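Bifunctional GH43-CE protein (Bacteroides eggerthii, PDB 6MLY) probably hydrolyses xylosidic linkages in arabinoxylan-type polysaccharides through a family 43 glycoside hydrolase domain and carries a second, carbohydrate esterase domain. Local coordinates at residues A[39-44]-A[57-62]; A[99-104]-A[143-148]; A[117-122]-A[139-144]. All blocks are in the same frame, centred on the assembly; numbering follows the deposited sequence.

Contact 1: A[39-44]-A[57-62]; sequences GDTYYM and IMKSND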
loop_
_atom_site.group_PDB
_atom_site.type_symbol
_atom_site.label_atom_id
_atom_site.label_comp_id
_atom_site.label_asym_id
_atom_site.label_seq_id
_atom_site.Cartn_x
_atom_site.Cartn_y
_atom_site.Cartn_z
ATOM N N GLY A 39 -33.756 21.079 8.097
ATOM C CA GLY A 39 -33.510 22.156 9.015
ATOM C C GLY A 39 -32.068 22.598 8.928
ATOM O O GLY A 39 -31.635 23.072 7.878
ATOM N N ASP A 40 -31.341 22.401 10.036
ATOM C CA ASP A 40 -29.934 22.773 10.207
ATOM C C ASP A 40 -29.033 21.545 10.003
ATOM O O ASP A 40 -27.804 21.683 9.945
ATOM C CB ASP A 40 -29.707 23.399 11.589
ATOM C CG ASP A 40 -30.278 24.805 11.736
ATOM O OD1 ASP A 40 -31.178 25.000 12.594
ATOM O OD2 ASP A 40 -29.819 25.703 10.994
ATOM N N THR A 41 -29.645 20.358 9.889
ATOM C CA THR A 41 -28.933 19.084 9.762
ATOM C C THR A 41 -28.813 18.682 8.289
ATOM O O THR A 41 -29.648 19.048 7.476
ATOM C CB THR A 41 -29.669 17.972 10.515
ATOM O OG1 THR A 41 -30.005 18.461 11.813
ATOM C CG2 THR A 41 -28.863 16.700 10.628
ATOM N N TYR A 42 -27.763 17.920 7.969
ATOM C CA TYR A 42 -27.607 17.261 6.676
ATOM C C TYR A 42 -27.519 15.750 6.909
ATOM O O TYR A 42 -26.992 15.308 7.921
ATOM C CB TYR A 42 -26.363 17.767 5.944
ATOM C CG TYR A 42 -26.386 19.226 5.567
ATOM C CD1 TYR A 42 -25.835 20.186 6.400
ATOM C CD2 TYR A 42 -26.943 19.651 4.369
ATOM C CE1 TYR A 42 -25.844 21.530 6.060
ATOM C CE2 TYR A 42 -26.961 20.992 4.014
ATOM C CZ TYR A 42 -26.415 21.936 4.865
ATOM O OH TYR A 42 -26.415 23.259 4.532
ATOM N N TYR A 43 -28.054 14.967 5.970
ATOM C CA TYR A 43 -28.005 13.517 6.051
ATOM C C TYR A 43 -27.618 12.945 4.690
ATOM O O TYR A 43 -27.846 13.564 3.660
ATOM C CB TYR A 43 -29.346 12.945 6.509
ATOM C CG TYR A 43 -29.621 13.107 7.981
ATOM C CD1 TYR A 43 -28.881 12.408 8.921
ATOM C CD2 TYR A 43 -30.629 13.944 8.433
ATOM C CE1 TYR A 43 -29.130 12.542 10.277
ATOM C CE2 TYR A 43 -30.891 14.090 9.785
ATOM C CZ TYR A 43 -30.137 13.388 10.710
ATOM O OH TYR A 43 -30.387 13.529 12.044
ATOM N N MET A 44 -27.044 11.742 4.719
ATOM C CA MET A 44 -26.456 11.133 3.543
ATOM C C MET A 44 -26.346 9.617 3.748
ATOM O O MET A 44 -25.682 9.160 4.677
ATOM C CB MET A 44 -25.067 11.725 3.279
ATOM C CG MET A 44 -24.236 10.928 2.293
ATOM S SD MET A 44 -22.473 11.019 2.662
ATOM C CE MET A 44 -22.056 9.281 2.568
ATOM N N ILE A 57 -25.633 5.525 7.020
ATOM C CA ILE A 57 -26.155 6.886 7.045
ATOM C C ILE A 57 -25.152 7.754 7.809
ATOM O O ILE A 57 -24.683 7.357 8.869
ATOM C CB ILE A 57 -27.561 6.952 7.680
ATOM C CG1 ILE A 57 -28.535 5.958 7.040
ATOM C CG2 ILE A 57 -28.108 8.375 7.643
ATOM C CD1 ILE A 57 -28.877 4.777 7.916
ATOM N N MET A 58 -24.855 8.932 7.250
ATOM C CA MET A 58 -23.918 9.893 7.816
ATOM C C MET A 58 -24.639 11.219 8.073
ATOM O O MET A 58 -25.430 11.655 7.252
ATOM C CB MET A 58 -22.756 10.154 6.854
ATOM C CG MET A 58 -21.884 8.945 6.615
ATOM S SD MET A 58 -20.366 9.367 5.730
ATOM C CE MET A 58 -19.755 7.723 5.365
ATOM N N LYS A 59 -24.317 11.853 9.203
ATOM C CA LYS A 59 -24.878 13.138 9.605
ATOM C C LYS A 59 -23.795 14.217 9.482
ATOM O O LYS A 59 -22.620 13.939 9.700
ATOM C CB LYS A 59 -25.407 13.035 11.040
ATOM C CG LYS A 59 -25.768 14.352 11.717
ATOM C CD LYS A 59 -26.142 14.190 13.176
ATOM C CE LYS A 59 -26.750 15.443 13.774
ATOM N NZ LYS A 59 -27.787 15.126 14.786
ATOM N N SER A 60 -24.211 15.442 9.139
ATOM C CA SER A 60 -23.348 16.631 9.180
ATOM C C SER A 60 -24.187 17.865 9.528
ATOM O O SER A 60 -25.402 17.828 9.446
ATOM C CB SER A 60 -22.604 16.825 7.882
ATOM O OG SER A 60 -21.659 17.884 7.987
ATOM N N ASN A 61 -23.509 18.938 9.944
ATOM C CA ASN A 61 -24.145 20.207 10.294
ATOM C C ASN A 61 -23.622 21.340 9.394
ATOM O O ASN A 61 -24.207 22.428 9.381
ATOM C CB ASN A 61 -23.941 20.531 11.778
ATOM C CG ASN A 61 -25.005 19.923 12.669
ATOM O OD1 ASN A 61 -26.189 20.247 12.543
ATOM N ND2 ASN A 61 -24.594 19.059 13.584
ATOM N N ASP A 62 -22.541 21.081 8.643
ATOM C CA ASP A 62 -21.816 22.128 7.914
ATOM C C ASP A 62 -21.484 21.705 6.470
ATOM O O ASP A 62 -20.881 22.490 5.742
ATOM C CB ASP A 62 -20.552 22.534 8.684
ATOM C CG ASP A 62 -19.619 21.393 9.082
ATOM O OD1 ASP A 62 -19.755 20.285 8.522
ATOM O OD2 ASP A 62 -18.751 21.625 9.949
#
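Met44 and Met58 lie side by side on one face of an antiparallel strand pair and point the same way. Their sulfur ends do the touching: Met44 CE rests 3.6 Å from Met58 SD. The two chains get there differently. Met44 has CG anti to its backbone N (chi1 166°) and bends farther out, whereas Met58 runs extended beyond CG.

On the opposite face Tyr43 and Lys59 also run alongside each other, the ring offering its CE1 corner to the first carbons of the lysine, with Tyr43 CE1 3.8 Å from Lys59 CB. Both polar tips finish at the same acceptor, Glu128 OE1, which takes a hydrogen bond from Tyr43 OH and a salt bridge from Lys59 NZ. That shared anchor is likely to steady the lysine's long chain, and Thr41 adds a methyl to it, CG2 lying 4.0 Å from Lys59 CE.

Tyr42 returns to the methionine face. It turns a ring edge to the backbone where the other strand ends, CE1 coming within 3.8 Å of Asn61 O, while its CB packs near that of Ser60.

Backbone bonds fix this register. Tyr42 N donates to Ser60 O at 2.8 Å, and Ser60 N answers to Tyr42 O at 3.0 Å. Farther along, Met58 N reaches Met44 O at 2.7 Å, with a weak return bond from Met44 N to Met58 O. Ser60 OG bonds to Asn65 O and Asp62 OD1 to Asn65 N, across the turn to strand 66-71.

Strands 41-45 and 56-60 are the two middle members of a four-stranded antiparallel sheet, consistent with a blade of the GH43 five-bladed propeller. Strand 34-38 borders the first, carrying Leu36 against Tyr43; strand 66-71 borders the second, setting Trp66 against Met44 and Leu68 against Met58.

Contact 2: A[99-104]-A[143-148]; sequences CLRYHE and DHSFFF
Phe146 O is gripped side-on by two nitrogens of Arg101: NE at 3.0 Å from this oxygen, NH2 at 3.2 Å. The oxygen lies in the guanidinium plane, and NE in turn sits in the plane of the carbonyl, so the group is held in its rotation. NH2 has a further acceptor in Leu204 O, and it meets the Phe147 ring at its edge, 3.6 Å from CD2, with the two planes nearly perpendicular.

The Phe146 side chain slides past Arg101 in the opposite direction. Its CG stands between the backbone N and the carbonyl carbon (chi1 75°). Arg101 CG and Cys99 SG both approach the same side of the ring: Arg101 CG is 3.5 Å from CE1 of Phe146, while Cys99 SG makes an oblique sulfur-aromatic contact, 4.0 Å from the ring centroid.

At the far end His103 and Phe148 form an offset stack, centroids 4.4 Å apart and planes at 20°. The CB of His103 also lies over the phenylalanine face as a CH-pi contact.

Strands 99-103 and 145-148 run almost parallel, yet side chains fill the space between them. Each is the outermost strand of its own antiparallel sheet, paired antiparallel with 106-113 and 154-158 respectively, as expected for the inner strands of adjacent propeller blades. Strand 203-207 comes up on the Phe147 side, where Phe205 makes a cation-pi contact with Arg101.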
loop_
_atom_site.group_PDB
_atom_site.type_symbol
_atom_site.label_atom_id
_atom_site.label_comp_id
_atom_site.label_asym_id
_atom_site.label_seq_id
_atom_site.Cartn_x
_atom_site.Cartn_y
_atom_site.Cartn_z
ATOM N N CYS A 99 -31.323 5.587 -2.111
ATOM C CA CYS A 99 -32.114 6.793 -2.264
ATOM C C CYS A 99 -32.587 7.225 -0.873
ATOM O O CYS A 99 -33.247 6.443 -0.186
ATOM C CB CYS A 99 -33.292 6.524 -3.193
ATOM S SG CYS A 99 -34.163 8.018 -3.728
ATOM N N LEU A 100 -32.216 8.443 -0.456
ATOM C CA LEU A 100 -32.564 8.970 0.873
ATOM C C LEU A 100 -33.493 10.184 0.723
ATOM O O LEU A 100 -33.133 11.157 0.059
ATOM C CB LEU A 100 -31.279 9.344 1.618
ATOM C CG LEU A 100 -31.472 10.037 2.968
ATOM C CD1 LEU A 100 -32.230 9.150 3.942
ATOM C CD2 LEU A 100 -30.134 10.459 3.556
ATOM N N ARG A 101 -34.664 10.114 1.373
ATOM C CA ARG A 101 -35.696 11.176 1.330
ATOM C C ARG A 101 -36.246 11.439 2.735
ATOM O O ARG A 101 -36.113 10.597 3.629
ATOM C CB ARG A 101 -36.881 10.792 0.439
ATOM C CG ARG A 101 -36.521 10.513 -1.010
ATOM C CD ARG A 101 -35.958 11.733 -1.715
ATOM N NE ARG A 101 -35.915 11.503 -3.166
ATOM C CZ ARG A 101 -35.189 12.273 -4.075
ATOM N NH1 ARG A 101 -34.418 13.320 -3.715
ATOM N NH2 ARG A 101 -35.486 12.116 -5.336
ATOM N N TYR A 102 -36.871 12.611 2.895
ATOM C CA TYR A 102 -37.611 12.999 4.095
ATOM C C TYR A 102 -38.914 13.671 3.681
ATOM O O TYR A 102 -38.880 14.703 3.022
ATOM C CB TYR A 102 -36.827 14.000 4.939
ATOM C CG TYR A 102 -37.591 14.612 6.087
ATOM C CD1 TYR A 102 -38.209 15.849 5.968
ATOM C CD2 TYR A 102 -37.662 13.969 7.311
ATOM C CE1 TYR A 102 -38.884 16.424 7.035
ATOM C CE2 TYR A 102 -38.337 14.526 8.385
ATOM C CZ TYR A 102 -38.949 15.758 8.246
ATOM O OH TYR A 102 -39.598 16.296 9.314
ATOM N N HIS A 103 -40.037 13.089 4.107
ATOM C CA HIS A 103 -41.361 13.525 3.692
ATOM C C HIS A 103 -42.321 13.471 4.883
ATOM O O HIS A 103 -42.481 12.419 5.493
ATOM C CB HIS A 103 -41.855 12.661 2.529
ATOM C CG HIS A 103 -43.206 13.054 2.041
ATOM N ND1 HIS A 103 -44.366 12.541 2.590
ATOM C CD2 HIS A 103 -43.584 13.924 1.082
ATOM C CE1 HIS A 103 -45.400 13.060 1.973
ATOM N NE2 HIS A 103 -44.947 13.914 1.049
ATOM N N GLU A 104 -42.929 14.622 5.200
ATOM C CA GLU A 104 -43.990 14.766 6.208
ATOM C C GLU A 104 -43.672 13.935 7.457
ATOM O O GLU A 104 -44.487 13.125 7.914
ATOM C CB GLU A 104 -45.350 14.434 5.590
ATOM C CG GLU A 104 -46.010 15.646 4.957
ATOM C CD GLU A 104 -47.396 15.406 4.396
ATOM O OE1 GLU A 104 -47.496 14.637 3.420
ATOM O OE2 GLU A 104 -48.374 15.984 4.947
ATOM N N ASP A 143 -30.265 1.912 -9.895
ATOM C CA ASP A 143 -29.990 3.308 -9.547
ATOM C C ASP A 143 -31.301 4.094 -9.538
ATOM O O ASP A 143 -31.394 5.169 -10.136
ATOM C CB ASP A 143 -29.016 3.961 -10.530
ATOM C CG ASP A 143 -27.771 3.143 -10.800
ATOM O OD1 ASP A 143 -27.805 1.923 -10.547
ATOM O OD2 ASP A 143 -26.783 3.736 -11.265
ATOM N N HIS A 144 -32.309 3.525 -8.871
ATOM C CA HIS A 144 -33.632 4.109 -8.790
ATOM C C HIS A 144 -33.590 5.341 -7.882
ATOM O O HIS A 144 -32.854 5.375 -6.903
ATOM C CB HIS A 144 -34.650 3.069 -8.300
ATOM C CG HIS A 144 -34.430 2.599 -6.899
ATOM N ND1 HIS A 144 -33.992 1.320 -6.607
ATOM C CD2 HIS A 144 -34.585 3.223 -5.710
ATOM C CE1 HIS A 144 -33.889 1.180 -5.300
ATOM N NE2 HIS A 144 -34.243 2.333 -4.727
ATOM N N SER A 145 -34.404 6.342 -8.223
ATOM C CA SER A 145 -34.567 7.553 -7.430
ATOM C C SER A 145 -36.061 7.824 -7.233
ATOM O O SER A 145 -36.658 8.529 -8.024
ATOM C CB SER A 145 -33.864 8.716 -8.085
ATOM O OG SER A 145 -34.241 9.950 -7.488
ATOM N N PHE A 146 -36.639 7.232 -6.180
ATOM C CA PHE A 146 -38.047 7.424 -5.816
ATOM C C PHE A 146 -38.239 8.855 -5.300
ATOM O O PHE A 146 -37.276 9.484 -4.834
ATOM C CB PHE A 146 -38.504 6.369 -4.802
ATOM C CG PHE A 146 -38.022 6.579 -3.390
ATOM C CD1 PHE A 146 -38.760 7.334 -2.492
ATOM C CD2 PHE A 146 -36.835 6.013 -2.947
ATOM C CE1 PHE A 146 -38.318 7.527 -1.191
ATOM C CE2 PHE A 146 -36.396 6.206 -1.645
ATOM C CZ PHE A 146 -37.139 6.960 -0.768
ATOM N N PHE A 147 -39.487 9.346 -5.390
ATOM C CA PHE A 147 -39.826 10.753 -5.184
ATOM C C PHE A 147 -41.306 10.898 -4.816
ATOM O O PHE A 147 -42.170 10.316 -5.474
ATOM C CB PHE A 147 -39.531 11.546 -6.459
ATOM C CG PHE A 147 -39.657 13.042 -6.318
ATOM C CD1 PHE A 147 -40.871 13.676 -6.533
ATOM C CD2 PHE A 147 -38.559 13.817 -5.975
ATOM C CE1 PHE A 147 -40.988 15.052 -6.406
ATOM C CE2 PHE A 147 -38.674 15.194 -5.855
ATOM C CZ PHE A 147 -39.889 15.808 -6.066
ATOM N N PHE A 148 -41.579 11.704 -3.780
ATOM C CA PHE A 148 -42.939 12.095 -3.373
ATOM C C PHE A 148 -43.335 13.394 -4.081
ATOM O O PHE A 148 -42.739 14.440 -3.836
ATOM C CB PHE A 148 -43.018 12.315 -1.861
ATOM C CG PHE A 148 -42.564 11.144 -1.034
ATOM C CD1 PHE A 148 -43.455 10.148 -0.671
ATOM C CD2 PHE A 148 -41.243 11.034 -0.626
ATOM C CE1 PHE A 148 -43.037 9.067 0.087
ATOM C CE2 PHE A 148 -40.825 9.951 0.131
ATOM C CZ PHE A 148 -41.724 8.971 0.489
#

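Contact 3: A[117-122]-A[139-144]; sequences GKTYFY and PAYHDH
The Tyr141 ring presents its edge to Thr119, with CD2 3.5 Å from Thr119 OG1 in the ring plane, while Pro139 CG lies over one face toward the rim. The His144 ring is met obliquely by the threonine's other branch: the two side chains reach toward each other tip to tip, Thr119 CG2 standing 3.5 Å from His144 CE1. Nearer the turn, Asp143 OD1 sits over the centre of the His142 ring.

Thr119 thus works with both branches. Its CG2 is anti to the backbone N, and OG1 points into the loop, donating to a lone pair of Pro139 O at 2.9 Å and accepting from Tyr141 N at 3.1 Å. An alanine here would probably leave that carbonyl and that N-H without their shared partner and open a gap beside His144.

His144 is fixed at both nitrogens. ND1 donates to Tyr141 O at 3.0 Å, closing the turn through His142 and Asp143, and NE2 pairs with Ser110 OG on strand 106-113.

Ahead of Thr119, Gly117 and Lys118 both face Ala113 in a G1 beta bulge at the start of strand 118-124. A cis peptide bond precedes Pro139. The loop links strand 133-137 to 145-148, probably passing from one propeller blade to the next, and carries Asp143, the predicted GH43 residue that tunes the acid glutamate's pKa and orients it and the substrate.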
loop_
_atom_site.group_PDB
_atom_site.type_symbol
_atom_site.label_atom_id
_atom_site.label_comp_id
_atom_site.label_asym_id
_atom_site.label_seq_id
_atom_site.Cartn_x
_atom_site.Cartn_y
_atom_site.Cartn_z
ATOM N N GLY A 117 -31.245 -9.853 -6.340
ATOM C CA GLY A 117 -32.089 -9.249 -7.368
ATOM C C GLY A 117 -33.360 -8.654 -6.787
ATOM O O GLY A 117 -34.438 -8.809 -7.371
ATOM N N LYS A 118 -33.222 -7.977 -5.637
ATOM C CA LYS A 118 -34.348 -7.403 -4.885
ATOM C C LYS A 118 -34.095 -5.916 -4.595
ATOM O O LYS A 118 -32.931 -5.478 -4.511
ATOM C CB LYS A 118 -34.556 -8.143 -3.559
ATOM C CG LYS A 118 -35.396 -9.410 -3.633
ATOM C CD LYS A 118 -36.024 -9.772 -2.307
ATOM C CE LYS A 118 -36.905 -11.001 -2.376
ATOM N NZ LYS A 118 -38.144 -10.817 -1.583
ATOM N N THR A 119 -35.201 -5.170 -4.429
ATOM C CA THR A 119 -35.215 -3.771 -3.980
ATOM C C THR A 119 -35.803 -3.710 -2.562
ATOM O O THR A 119 -36.850 -4.311 -2.302
ATOM C CB THR A 119 -35.993 -2.890 -4.966
ATOM O OG1 THR A 119 -35.356 -2.987 -6.241
ATOM C CG2 THR A 119 -36.058 -1.436 -4.552
ATOM N N TYR A 120 -35.121 -2.983 -1.665
ATOM C CA TYR A 120 -35.482 -2.883 -0.238
ATOM C C TYR A 120 -35.831 -1.432 0.122
ATOM O O TYR A 120 -35.181 -0.503 -0.339
ATOM C CB TYR A 120 -34.336 -3.386 0.644
ATOM C CG TYR A 120 -33.898 -4.802 0.364
ATOM C CD1 TYR A 120 -32.985 -5.085 -0.639
ATOM C CD2 TYR A 120 -34.392 -5.864 1.106
ATOM C CE1 TYR A 120 -32.575 -6.384 -0.904
ATOM C CE2 TYR A 120 -33.993 -7.169 0.857
ATOM C CZ TYR A 120 -33.077 -7.433 -0.149
ATOM O OH TYR A 120 -32.677 -8.717 -0.398
ATOM N N PHE A 121 -36.861 -1.262 0.959
ATOM C CA PHE A 121 -37.303 0.045 1.451
ATOM C C PHE A 121 -37.308 0.035 2.984
ATOM O O PHE A 121 -37.816 -0.902 3.605
ATOM C CB PHE A 121 -38.692 0.402 0.908
ATOM C CG PHE A 121 -38.674 1.192 -0.376
ATOM C CD1 PHE A 121 -38.534 2.571 -0.358
ATOM C CD2 PHE A 121 -38.776 0.556 -1.603
ATOM C CE1 PHE A 121 -38.505 3.295 -1.539
ATOM C CE2 PHE A 121 -38.747 1.283 -2.783
ATOM C CZ PHE A 121 -38.611 2.651 -2.749
ATOM N N TYR A 122 -36.762 1.106 3.571
ATOM C CA TYR A 122 -36.630 1.269 5.015
ATOM C C TYR A 122 -37.215 2.633 5.418
ATOM O O TYR A 122 -36.951 3.633 4.747
ATOM C CB TYR A 122 -35.153 1.170 5.411
ATOM C CG TYR A 122 -34.434 -0.098 5.015
ATOM C CD1 TYR A 122 -33.857 -0.247 3.763
ATOM C CD2 TYR A 122 -34.273 -1.134 5.920
ATOM C CE1 TYR A 122 -33.164 -1.400 3.416
ATOM C CE2 TYR A 122 -33.581 -2.290 5.593
ATOM C CZ TYR A 122 -33.023 -2.427 4.335
ATOM O OH TYR A 122 -32.358 -3.578 4.022
ATOM N N PRO A 139 -38.132 -6.689 -9.397
ATOM C CA PRO A 139 -36.697 -6.941 -9.471
ATOM C C PRO A 139 -35.887 -5.920 -8.654
ATOM O O PRO A 139 -36.425 -5.252 -7.769
ATOM C CB PRO A 139 -36.363 -6.818 -10.968
ATOM C CG PRO A 139 -37.412 -5.867 -11.492
ATOM C CD PRO A 139 -38.646 -6.192 -10.680
ATOM N N ALA A 140 -34.586 -5.848 -8.937
ATOM C CA ALA A 140 -33.757 -4.724 -8.545
ATOM C C ALA A 140 -33.912 -3.620 -9.599
ATOM O O ALA A 140 -33.677 -3.859 -10.783
ATOM C CB ALA A 140 -32.318 -5.167 -8.408
ATOM N N TYR A 141 -34.334 -2.428 -9.165
ATOM C CA TYR A 141 -34.409 -1.271 -10.050
ATOM C C TYR A 141 -33.068 -0.525 -9.979
ATOM O O TYR A 141 -32.644 -0.075 -8.914
ATOM C CB TYR A 141 -35.627 -0.414 -9.695
ATOM C CG TYR A 141 -36.958 -1.104 -9.876
ATOM C CD1 TYR A 141 -37.726 -0.911 -11.016
ATOM C CD2 TYR A 141 -37.463 -1.945 -8.895
ATOM C CE1 TYR A 141 -38.953 -1.538 -11.182
ATOM C CE2 TYR A 141 -38.689 -2.578 -9.043
ATOM C CZ TYR A 141 -39.435 -2.375 -10.190
ATOM O OH TYR A 141 -40.632 -3.015 -10.326
ATOM N N HIS A 142 -32.404 -0.416 -11.132
ATOM C CA HIS A 142 -31.009 0.007 -11.224
ATOM C C HIS A 142 -30.914 1.522 -11.001
ATOM O O HIS A 142 -31.412 2.303 -11.809
ATOM C CB HIS A 142 -30.420 -0.456 -12.571
ATOM C CG HIS A 142 -28.947 -0.273 -12.719
ATOM N ND1 HIS A 142 -28.030 -1.147 -12.162
ATOM C CD2 HIS A 142 -28.226 0.652 -13.392
ATOM C CE1 HIS A 142 -26.808 -0.756 -12.469
ATOM N NE2 HIS A 142 -26.900 0.347 -13.225
ATOM N N ASP A 143 -30.265 1.912 -9.895
ATOM C CA ASP A 143 -29.990 3.308 -9.547
ATOM C C ASP A 143 -31.301 4.094 -9.538
ATOM O O ASP A 143 -31.394 5.169 -10.136
ATOM C CB ASP A 143 -29.016 3.961 -10.530
ATOM C CG ASP A 143 -27.771 3.143 -10.800
ATOM O OD1 ASP A 143 -27.805 1.923 -10.547
ATOM O OD2 ASP A 143 -26.783 3.736 -11.265
ATOM N N HIS A 144 -32.309 3.525 -8.871
ATOM C CA HIS A 144 -33.632 4.109 -8.790
ATOM C C HIS A 144 -33.590 5.341 -7.882
ATOM O O HIS A 144 -32.854 5.375 -6.903
ATOM C CB HIS A 144 -34.650 3.069 -8.300
ATOM C CG HIS A 144 -34.430 2.599 -6.899
ATOM N ND1 HIS A 144 -33.992 1.320 -6.607
ATOM C CD2 HIS A 144 -34.585 3.223 -5.710
ATOM C CE1 HIS A 144 -33.889 1.180 -5.300
ATOM N NE2 HIS A 144 -34.243 2.333 -4.727
#

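How the contacts relate
All three contacts belong to the GH43 domain, far from the sodium site of the esterase domain. Contact 1 stays within one sheet, whereas contact 2 joins two others. Their centres are 16 Å apart, and Leu100 ties them together, its CD2 lying 3.5 Å from Met44 N. Contacts 2 and 3, with centres 13 Å apart, share Asp143 and His144 and meet where Phe121 CE1 packs 3.5 Å from Phe146 CD2. Contact 1 does not touch contact 3; their nearest atoms are about 8 Å apart. Contact 3 engages the loop up to His144 and contact 2 the residues onward, flanking the predicted catalytic-site Asp143, which touches neither partner segment; the predicted proton donor, Glu200, is not modelled.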